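PDB 4Z8T: AvrRxo1-ORF1 from Xanthomonas oryzae pv. oryzicola, which is a type III effector with a polynucleotide kinase domain of the zeta-toxin type, and probably transfers phosphate from a nucleotide to a substrate. Local coordinates for residues A91-K94 with K95-G98; A285-V288 with I289-E292. One frame throughout, in Å; residues are numbered along the deposited sequence.

Contact 1: A91-K94 with K95-G98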
ATOM      1  N   ALA A  91     -23.684 -13.837  26.744  1.00 19.65           N
ATOM      2  CA  ALA A  91     -24.454 -14.237  27.913  1.00 17.86           C
ATOM      3  C   ALA A  91     -23.843 -15.466  28.575  1.00 21.49           C
ATOM      4  O   ALA A  91     -23.819 -15.587  29.806  1.00 22.40           O
ATOM      5  CB  ALA A  91     -25.908 -14.514  27.505  1.00 19.62           C
ATOM      6  N   ALA A  92     -23.379 -16.403  27.756  1.00 17.44           N
ATOM      7  CA  ALA A  92     -22.756 -17.610  28.271  1.00 18.52           C
ATOM      8  C   ALA A  92     -21.404 -17.338  28.925  1.00 20.72           C
ATOM      9  O   ALA A  92     -21.121 -17.846  30.011  1.00 21.29           O
ATOM     10  CB  ALA A  92     -22.610 -18.634  27.156  1.00 20.04           C
ATOM     11  N   LEU A  93     -20.560 -16.564  28.254  1.00 19.26           N
ATOM     12  CA  LEU A  93     -19.228 -16.270  28.778  1.00 20.69           C
ATOM     13  C   LEU A  93     -19.306 -15.495  30.088  1.00 23.47           C
ATOM     14  O   LEU A  93     -18.402 -15.577  30.922  1.00 24.21           O
ATOM     15  CB  LEU A  93     -18.415 -15.484  27.756  1.00 20.90           C
ATOM     16  CG  LEU A  93     -17.973 -16.278  26.524  1.00 20.27           C
ATOM     17  CD1 LEU A  93     -17.437 -15.351  25.428  1.00 21.44           C
ATOM     18  CD2 LEU A  93     -16.932 -17.326  26.910  1.00 22.85           C
ATOM     19  N   LYS A  94     -20.379 -14.745  30.275  1.00 20.98           N
ATOM     20  CA  LYS A  94     -20.556 -14.028  31.534  1.00 24.33           C
ATOM     21  C   LYS A  94     -20.619 -15.024  32.690  1.00 27.54           C
ATOM     22  O   LYS A  94     -20.059 -14.782  33.764  1.00 31.49           O
ATOM     23  CB  LYS A  94     -21.819 -13.175  31.482  1.00 26.56           C
ATOM     24  CG  LYS A  94     -21.899 -12.109  32.556  1.00 35.71           C
ATOM     25  CD  LYS A  94     -23.214 -11.359  32.450  1.00 36.94           C
ATOM     26  CE  LYS A  94     -23.287 -10.236  33.470  1.00 42.92           C
ATOM     27  NZ  LYS A  94     -24.592  -9.531  33.390  1.00 44.87           N
ATOM     28  N   LYS A  95     -21.259 -16.164  32.453  1.00 23.48           N
ATOM     29  CA  LYS A  95     -21.466 -17.169  33.500  1.00 25.17           C
ATOM     30  C   LYS A  95     -20.186 -17.902  33.895  1.00 27.97           C
ATOM     31  O   LYS A  95     -20.110 -18.490  34.971  1.00 30.85           O
ATOM     32  CB  LYS A  95     -22.548 -18.165  33.070  1.00 24.36           C
ATOM     33  CG  LYS A  95     -23.914 -17.525  32.898  1.00 27.67           C
ATOM     34  CD  LYS A  95     -24.942 -18.525  32.362  1.00 28.78           C
ATOM     35  CE  LYS A  95     -26.271 -17.835  32.064  1.00 29.94           C
ATOM     36  NZ  LYS A  95     -27.160 -18.602  31.128  1.00 33.32           N
ATOM     37  N   THR A  96     -19.175 -17.854  33.029  1.00 24.09           N
ATOM     38  CA  THR A  96     -17.924 -18.565  33.267  1.00 25.40           C
ATOM     39  C   THR A  96     -16.751 -17.609  33.429  1.00 26.56           C
ATOM     40  O   THR A  96     -15.596 -18.043  33.472  1.00 29.32           O
ATOM     41  CB  THR A  96     -17.578 -19.519  32.106  1.00 23.87           C
ATOM     42  OG1 THR A  96     -17.393 -18.754  30.909  1.00 22.78           O
ATOM     43  CG2 THR A  96     -18.686 -20.542  31.893  1.00 26.48           C
ATOM     44  N   ALA A  97     -17.052 -16.310  33.488  1.00 28.27           N
ATOM     45  CA  ALA A  97     -16.028 -15.263  33.477  1.00 27.91           C
ATOM     46  C   ALA A  97     -15.048 -15.463  32.329  1.00 29.84           C
ATOM     47  O   ALA A  97     -13.842 -15.257  32.477  1.00 29.67           O
ATOM     48  CB  ALA A  97     -15.283 -15.206  34.813  1.00 31.43           C
ATOM     49  N   GLY A  98     -15.576 -15.876  31.183  1.00 23.06           N
ATOM     50  CA  GLY A  98     -14.763 -16.028  29.991  1.00 23.84           C
ATOM     51  C   GLY A  98     -14.090 -17.369  29.783  1.00 24.56           C
ATOM     52  O   GLY A  98     -13.451 -17.586  28.748  1.00 24.23           O
TER

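Contact 2: A285-V288 with I289-E292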
ATOM      1  N   ALA A 285       9.382  -4.300  11.281  1.00 27.06           N
ATOM      2  CA  ALA A 285      10.112  -4.840  12.423  1.00 25.80           C
ATOM      3  C   ALA A 285      11.179  -3.868  12.918  1.00 26.33           C
ATOM      4  O   ALA A 285      11.466  -3.802  14.120  1.00 23.86           O
ATOM      5  CB  ALA A 285      10.736  -6.168  12.071  1.00 28.99           C
ATOM      6  N   ASP A 286      11.756  -3.109  11.989  1.00 27.80           N
ATOM      7  CA  ASP A 286      12.863  -2.206  12.319  1.00 29.18           C
ATOM      8  C   ASP A 286      12.427  -0.775  12.645  1.00 27.73           C
ATOM      9  O   ASP A 286      13.244   0.045  13.075  1.00 30.68           O
ATOM     10  CB  ASP A 286      13.901  -2.196  11.189  1.00 29.59           C
ATOM     11  CG  ASP A 286      14.557  -3.551  10.981  1.00 35.17           C
ATOM     12  OD1 ASP A 286      14.781  -4.270  11.977  1.00 38.06           O
ATOM     13  OD2 ASP A 286      14.851  -3.898   9.817  1.00 42.72           O
ATOM     14  N   LYS A 287      11.150  -0.471  12.439  1.00 26.56           N
ATOM     15  CA  LYS A 287      10.607   0.849  12.759  1.00 25.15           C
ATOM     16  C   LYS A 287      10.780   1.177  14.247  1.00 26.36           C
ATOM     17  O   LYS A 287      10.418   0.379  15.119  1.00 23.78           O
ATOM     18  CB  LYS A 287       9.126   0.916  12.375  1.00 26.34           C
ATOM     19  CG  LYS A 287       8.459   2.232  12.684  1.00 31.60           C
ATOM     20  CD  LYS A 287       9.120   3.364  11.917  1.00 36.48           C
ATOM     21  CE  LYS A 287       8.524   4.719  12.278  1.00 40.31           C
ATOM     22  NZ  LYS A 287       8.824   5.119  13.682  1.00 38.28           N
ATOM     23  N   VAL A 288      11.336   2.350  14.540  1.00 25.73           N
ATOM     24  CA  VAL A 288      11.597   2.726  15.923  1.00 27.55           C
ATOM     25  C   VAL A 288      10.413   3.430  16.572  1.00 25.43           C
ATOM     26  O   VAL A 288       9.824   4.350  15.999  1.00 28.41           O
ATOM     27  CB  VAL A 288      12.863   3.612  16.029  1.00 26.57           C
ATOM     28  CG1 VAL A 288      12.975   4.231  17.420  1.00 30.05           C
ATOM     29  CG2 VAL A 288      14.091   2.785  15.721  1.00 27.95           C
ATOM     30  N   ILE A 289      10.063   2.989  17.775  1.00 24.41           N
ATOM     31  CA  ILE A 289       9.032   3.658  18.547  1.00 22.90           C
ATOM     32  C   ILE A 289       9.579   4.986  19.063  1.00 28.65           C
ATOM     33  O   ILE A 289      10.314   5.015  20.061  1.00 31.89           O
ATOM     34  CB  ILE A 289       8.584   2.789  19.724  1.00 25.98           C
ATOM     35  CG1 ILE A 289       8.020   1.465  19.208  1.00 25.93           C
ATOM     36  CG2 ILE A 289       7.547   3.508  20.575  1.00 27.28           C
ATOM     37  CD1 ILE A 289       7.787   0.439  20.324  1.00 22.90           C
ATOM     38  N   ASP A 290       9.233   6.071  18.374  1.00 28.11           N
ATOM     39  CA  ASP A 290       9.667   7.415  18.779  1.00 30.49           C
ATOM     40  C   ASP A 290       8.479   8.298  19.147  1.00 30.13           C
ATOM     41  O   ASP A 290       7.333   7.850  19.092  1.00 27.85           O
ATOM     42  CB  ASP A 290      10.540   8.084  17.702  1.00 32.73           C
ATOM     43  CG  ASP A 290       9.843   8.209  16.343  1.00 36.53           C
ATOM     44  OD1 ASP A 290       8.619   7.992  16.240  1.00 33.31           O
ATOM     45  OD2 ASP A 290      10.530   8.553  15.353  1.00 36.73           O
ATOM     46  N   LYS A 291       8.749   9.545  19.537  1.00 29.95           N
ATOM     47  CA  LYS A 291       7.674  10.465  19.906  1.00 29.26           C
ATOM     48  C   LYS A 291       6.649  10.579  18.782  1.00 30.66           C
ATOM     49  O   LYS A 291       5.441  10.600  19.026  1.00 27.11           O
ATOM     50  CB  LYS A 291       8.230  11.857  20.235  1.00 29.47           C
ATOM     51  CG  LYS A 291       7.160  12.866  20.651  1.00 34.39           C
ATOM     52  CD  LYS A 291       7.680  14.298  20.565  1.00 37.47           C
ATOM     53  CE  LYS A 291       6.681  15.304  21.135  1.00 37.27           C
ATOM     54  NZ  LYS A 291       5.386  15.338  20.408  1.00 39.99           N
ATOM     55  N   GLU A 292       7.138  10.643  17.550  1.00 29.88           N
ATOM     56  CA  GLU A 292       6.259  10.804  16.401  1.00 32.28           C
ATOM     57  C   GLU A 292       5.300   9.629  16.269  1.00 31.09           C
ATOM     58  O   GLU A 292       4.093   9.827  16.124  1.00 32.31           O
ATOM     59  CB  GLU A 292       7.076  10.979  15.121  1.00 37.55           C
ATOM     60  CG  GLU A 292       6.263  10.911  13.832  1.00 40.75           C
ATOM     61  CD  GLU A 292       4.935  11.645  13.918  1.00 41.15           C
ATOM     62  OE1 GLU A 292       4.892  12.790  14.432  1.00 44.20           O
ATOM     63  OE2 GLU A 292       3.924  11.060  13.470  1.00 41.48           O
TER
HETATM   64  O   HOH W   1       8.182   7.577  13.715  1.00 40.74           O

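Contact 1: A91-K94 with K95-G98
The carbonyl oxygen of L93 accepts two backbone amides of the turn that follows it. G98 N lies 2.9 Å from L93 O, tilted about 20° from the carbonyl plane, while T96 N reaches L93 O from above that plane at 3.2 Å. A weak bond of 3.4 Å from A97 N to K94 O lies within the span of the G98 bond, and together the two make a Schellman motif, the classic way of ending a helix. One residue earlier, K95 N bonds to A92 O at 3.0 Å.

Side chains close round this backbone framework. CD2 of L93 bends back to lie 3.9 Å from G98 O, putting a branched hydrocarbon against the returning chain. K95 lays its methylenes past the carbonyl oxygens of the preceding turn, CG coming 3.7 Å from A91 O. With CG beside the backbone N (chi1 -64°) and the rest of the chain extended, its NZ reaches back to S57, to which it is hydrogen-bonded. T96 OG1 sits between its own backbone N and carbonyl carbon (chi1 62°) and bonds to K99 O, so the buried hydroxyl is satisfied by the chain just beyond the turn.

Reversal of the chain depends on positive phi at A97, the C-prime residue, where the small methyl is tolerated. G98 also has positive phi, and a CB there would be jammed against the carbonyl oxygen before it; glycine avoids this.

The motif closes helix 87-95, the second helix after the probable P-loop that follows strand 66-71. A92 and T96, small enough for close approach, pack on helix 34-60 through L54 and, respectively, S57 and T53, while L93 touches C101 in the loop leading to helix 108-113.

Contact 2: A285-V288 with I289-E292
K287 and D290 meet through a water, their side chains crossing at about a right angle. The ammonium NZ of K287 gives a hydrogen to this water at 2.5 Å, and the water donates in turn to D290 OD1 at 2.6 Å. Directly, K287 NZ and D290 OD1 stand 3.9 Å apart, a long salt bridge whose gap the water spans.

The lysine is drawn back over its own backbone. CG starts anti to the backbone N, but bends at chi2 (61°) and chi4 (67°) fold the chain so that NZ donates to V288 O at 2.6 Å. A long, flexible side chain suits this, since its ammonium group can serve the carbonyl of the next residue and the water together. D290 is the N-cap of helix 291-298: with chi1 at 58°, the carboxylate is placed where OD1 accepts from L293 N. A short carboxylate fits here because it can meet an amide of the first turn that has no earlier carbonyl to bond.

Packing is close on the other side of this loop. I289 is buried, directing its branched hydrocarbon onto W322 and A325 of helix 322-331 and onto I294 of helix 291-298, and its backbone is hydrogen-bonded to G319 and K320. V288, by contrast, is exposed, on the loose side of the loop. Toward the second subunit, D290 OD2 makes a weak hydrogen bond to N299 of that copy.

Taken together, the chemistry implies that D290 carries its negative charge to a helix N-terminus, where the helix dipole and the ammonium group of K287 would both be expected to stabilise the ionised carboxylate.

How the contacts relate
Both contacts are local and lie at helix ends, but at opposite termini: contact 1 finishes helix 87-95, whereas contact 2 begins helix 291-298. They share no elements, and their centres are about 38 Å apart. Each is partly buried. Contact 1 lies nearer the middle of the chain, within the zeta-toxin-like part of the protein, and relies on backbone amides and carbonyls, with small residues facing helix 34-60. Contact 2 lies farther out, about 27 Å from the chain centre, and combines charged side chains and a bound water with a buried isoleucine. No other protein chain of the assembly touches contact 1, while contact 2 reaches a second copy of the protein.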